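Local coordinates for envelopment polyprotein (Bovine Schmallenberg virus BH80/Germany/2011, PDB 7A56) that drives fusion of the viral envelope with a host-cell membrane as the class II fusion glycoprotein Gc, held here as a postfusion trimer, at the interface of chains A and B. Sequence-based numbering; all coordinates share one arbitrary frame. Chains: chain A/B, Envelopment polyprotein.

Contacts 1 and 2 lie about 48 Å apart, measured between the centres of their C-alpha atoms, along one long interface between two of the three subunits of the postfusion assembly. They share no residue. Contact 1 sets a loop and the strand 70-80 of chain A against strands 226-231 and 335-343 of chain B, whereas contact 2 receives a loop of chain B among loops and the short helix 305-308 of chain A. In a ring of three copies without two-fold interfaces, each subunit presumably offers different faces to its two neighbours. Polar pairing at such distant points probably contributes to the alignment of the elongated subunits.

Contact 1: the interface of chains A and B. Residues chain A 58-59, 78; chain B 227-229, 337-338.
B:Asp229 accepts two hydrogen bonds from chain A on one carboxylate oxygen, OD2. The hydroxyl OG1 of A:Thr58 donates to OD2 of B:Asp229 over 2.6 Å, meeting it on the anti side. The imidazole NE2 of A:His78 reaches OD2 of B:Asp229 on the syn side, at 2.7 Å. That bond is fairly straight and lies close to the ring plane, while ring and carboxylate planes are turned 71° apart. An aspartate suits this place because one oxygen can serve two donors; its negative charge might also favour a protonated imidazole. In A:Thr58, OG1 stands anti to the backbone N (chi1 -170°), which carries the hydroxyl to the carboxylate.

Apolar contact comes chiefly from A:Met59, whose unbranched, bendable chain can fold over the backbone of strand 226-231 and reach B:Asn337. Bends at chi2 and chi3 bring SD of A:Met59 to 3.8 Å from CB of B:Asn337. Its methyl CE lies 3.8 Å from CA of B:Leu228. CE of A:Met59 also approaches OD2 of B:Asp229 to 3.4 Å, the thioether closing over the carboxylate at about a right angle. Nearer the backbone, its CB packs against CB of B:Gln227.

Within chain B, the amide of B:Asn337 braces the carboxylate from the neighbouring strand, limiting its rotation. Its ND2 donates to OD1 of B:Asp229 over 3.0 Å, nearly straight at 177° and within the amide plane, although tilted out of the carboxylate plane.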
# COMPACT_ATOMS: atom_id res chain seq x y z
N THR A 58 16.27 -1.94 -25.66
CA THR A 58 17.31 -1.65 -24.67
C THR A 58 18.56 -2.46 -25.01
O THR A 58 18.70 -2.98 -26.11
CB THR A 58 16.82 -1.91 -23.23
OG1 THR A 58 17.80 -1.39 -22.32
CG2 THR A 58 16.58 -3.43 -22.95
N MET A 59 19.49 -2.56 -24.07
CA MET A 59 20.74 -3.24 -24.41
C MET A 59 20.48 -4.73 -24.51
O MET A 59 19.50 -5.25 -23.99
CB MET A 59 21.81 -2.92 -23.36
CG MET A 59 21.78 -3.76 -22.14
SD MET A 59 20.86 -3.26 -20.71
CE MET A 59 20.85 -1.47 -20.65
N HIS A 78 15.63 -7.95 -22.11
CA HIS A 78 14.50 -7.90 -21.19
C HIS A 78 13.59 -6.75 -21.60
O HIS A 78 14.03 -5.79 -22.26
CB HIS A 78 14.94 -7.69 -19.74
CG HIS A 78 15.97 -6.60 -19.58
ND1 HIS A 78 17.33 -6.87 -19.49
CD2 HIS A 78 15.85 -5.26 -19.56
CE1 HIS A 78 18.00 -5.73 -19.41
NE2 HIS A 78 17.13 -4.74 -19.45
N GLN B 227 24.51 2.05 -22.95
CA GLN B 227 23.05 2.01 -22.84
C GLN B 227 22.67 1.79 -21.38
O GLN B 227 23.33 1.04 -20.66
CB GLN B 227 22.45 0.89 -23.74
CG GLN B 227 22.69 1.09 -25.23
CD GLN B 227 23.86 0.40 -25.64
OE1 GLN B 227 24.02 -0.80 -25.35
NE2 GLN B 227 24.76 1.13 -26.36
N LEU B 228 21.56 2.42 -20.95
CA LEU B 228 21.07 2.17 -19.61
C LEU B 228 19.55 2.08 -19.65
O LEU B 228 18.90 2.66 -20.52
CB LEU B 228 21.46 3.30 -18.61
CG LEU B 228 22.93 3.77 -18.51
CD1 LEU B 228 23.06 4.95 -19.45
CD2 LEU B 228 23.29 4.15 -17.06
N ASP B 229 18.97 1.28 -18.74
CA ASP B 229 17.49 1.29 -18.60
C ASP B 229 17.13 1.14 -17.13
O ASP B 229 17.92 0.63 -16.31
CB ASP B 229 16.77 0.22 -19.46
CG ASP B 229 17.01 -1.24 -18.99
OD1 ASP B 229 16.59 -1.61 -17.87
OD2 ASP B 229 17.59 -2.06 -19.77
N ASN B 337 19.95 -1.17 -15.32
CA ASN B 337 20.86 -1.99 -16.12
C ASN B 337 21.73 -1.09 -16.98
O ASN B 337 21.28 -0.02 -17.41
CB ASN B 337 20.04 -2.95 -16.99
CG ASN B 337 19.23 -3.89 -16.16
OD1 ASN B 337 19.79 -4.72 -15.46
ND2 ASN B 337 17.91 -3.74 -16.18
N TYR B 338 22.98 -1.52 -17.23
CA TYR B 338 23.82 -0.72 -18.10
C TYR B 338 24.82 -1.62 -18.84
O TYR B 338 25.23 -2.66 -18.33
CB TYR B 338 24.62 0.35 -17.33
CG TYR B 338 25.47 -0.16 -16.14
CD1 TYR B 338 26.79 -0.56 -16.35
CD2 TYR B 338 24.97 -0.21 -14.84
CE1 TYR B 338 27.59 -1.00 -15.31
CE2 TYR B 338 25.77 -0.64 -13.75
CZ TYR B 338 27.11 -1.05 -14.03
OH TYR B 338 27.96 -1.45 -13.00

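Contact 2: the interface of chains A and B. Residues chain A 253, 262-263, 303, 306, 309; chain B 258-260.
The backbone N of B:Thr260 donates to the carbonyl O of A:Lys262 over 2.9 Å, in the carbonyl plane and with a C=O...N angle of 160°, joining two loops through main-chain groups.

One residue earlier in chain B, the hydroxyl OG of B:Ser259 donates to the carboxylate oxygen OD2 of A:Asp253 at 2.9 Å; OD2 accepts through its anti lone pair, which points away from the other carboxylate oxygen. Serine suits this place because its short side chain can enter between chain A groups and still offer a donor. Its OG is turned anti to the carbonyl carbon (chi1 -67°), pointing at the carboxylate while CB of B:Ser259 lies 3.9 Å from CB of A:Lys263. The latter contact involves the base of the lysine, whose aliphatic start provides an apolar flank.

At the other end of the segment, A:Lys262 and B:Thr260 cross obliquely. The extended lysine runs past the threonine, with CB of A:Lys262 3.5 Å from OG1 of B:Thr260, so this contact uses its hydrocarbon portion. Beside B:Gly258, CD1 of A:Leu309 makes a loose contact, 4.1 Å from the glycine CA. B:Gly258 has a positive phi (91°), a backbone shape that glycine adopts readily.

Water 1 bridges the chains. It pairs with OG of A:Ser303 at 2.6 Å, with the carbonyl O of B:Gly258 at 3.0 Å and with OG1 of B:Thr260. A:Ser306, itself beside B:Gly258, pairs through its OG with OG of A:Ser303 at 3.0 Å and probably steadies it. These small hydroxyl side chains suit the water site because each can donate and accept.

Together the direct bonds and the bridging water seat the 258-260 loop of chain B on chain A, and this seating probably contributes to subunit register in the postfusion trimer.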
# COMPACT_ATOMS: atom_id res chain seq x y z
N ASP A 253 -13.11 7.30 2.16
CA ASP A 253 -13.68 7.18 3.51
C ASP A 253 -14.94 6.33 3.64
O ASP A 253 -16.03 6.90 3.61
CB ASP A 253 -14.06 8.59 4.02
CG ASP A 253 -13.01 9.15 4.98
OD1 ASP A 253 -12.01 8.40 5.10
OD2 ASP A 253 -13.19 10.27 5.61
N LYS A 262 -18.95 8.43 11.21
CA LYS A 262 -19.63 9.49 10.44
C LYS A 262 -18.87 9.79 9.14
O LYS A 262 -18.26 10.84 8.95
CB LYS A 262 -19.84 10.75 11.27
CG LYS A 262 -20.68 10.47 12.51
CD LYS A 262 -20.86 11.79 13.26
CE LYS A 262 -22.04 11.71 14.14
NZ LYS A 262 -22.43 13.17 14.42
N LYS A 263 -19.01 8.87 8.19
CA LYS A 263 -18.38 8.93 6.88
C LYS A 263 -19.25 8.07 5.95
O LYS A 263 -20.32 7.61 6.36
CB LYS A 263 -16.90 8.51 6.99
CG LYS A 263 -16.71 7.01 7.18
CD LYS A 263 -15.29 6.64 7.55
CE LYS A 263 -15.13 5.08 7.66
NZ LYS A 263 -13.73 4.85 8.19
N SER A 303 -24.36 9.87 7.25
CA SER A 303 -23.34 10.73 6.65
C SER A 303 -23.20 10.47 5.14
O SER A 303 -22.09 10.52 4.60
CB SER A 303 -22.01 10.54 7.39
OG SER A 303 -21.08 11.52 6.96
N SER A 306 -21.00 12.26 2.53
CA SER A 306 -19.62 11.81 2.31
C SER A 306 -19.51 10.92 1.08
O SER A 306 -18.51 10.98 0.34
CB SER A 306 -19.14 11.04 3.54
OG SER A 306 -19.17 11.90 4.67
N LEU A 309 -18.85 12.74 -2.04
CA LEU A 309 -17.51 13.27 -2.27
C LEU A 309 -16.47 12.19 -2.55
O LEU A 309 -15.28 12.49 -2.59
CB LEU A 309 -17.05 14.10 -1.06
CG LEU A 309 -18.01 15.21 -0.60
CD1 LEU A 309 -17.67 15.65 0.79
CD2 LEU A 309 -18.08 16.40 -1.56
N GLY B 258 -15.63 16.65 4.66
CA GLY B 258 -17.03 16.27 4.79
C GLY B 258 -17.33 15.13 5.75
O GLY B 258 -18.50 14.90 6.07
N SER B 259 -16.33 14.38 6.16
CA SER B 259 -16.50 13.28 7.12
C SER B 259 -16.24 13.83 8.51
O SER B 259 -15.30 14.62 8.71
CB SER B 259 -15.50 12.14 6.83
OG SER B 259 -15.81 11.53 5.59
N THR B 260 -17.10 13.46 9.47
CA THR B 260 -16.95 13.99 10.84
C THR B 260 -16.81 12.85 11.85
O THR B 260 -17.31 12.91 12.99
CB THR B 260 -18.12 14.91 11.18
OG1 THR B 260 -19.33 14.18 11.04
CG2 THR B 260 -18.15 16.17 10.23
O HOH W 1 -20.24 13.62 8.20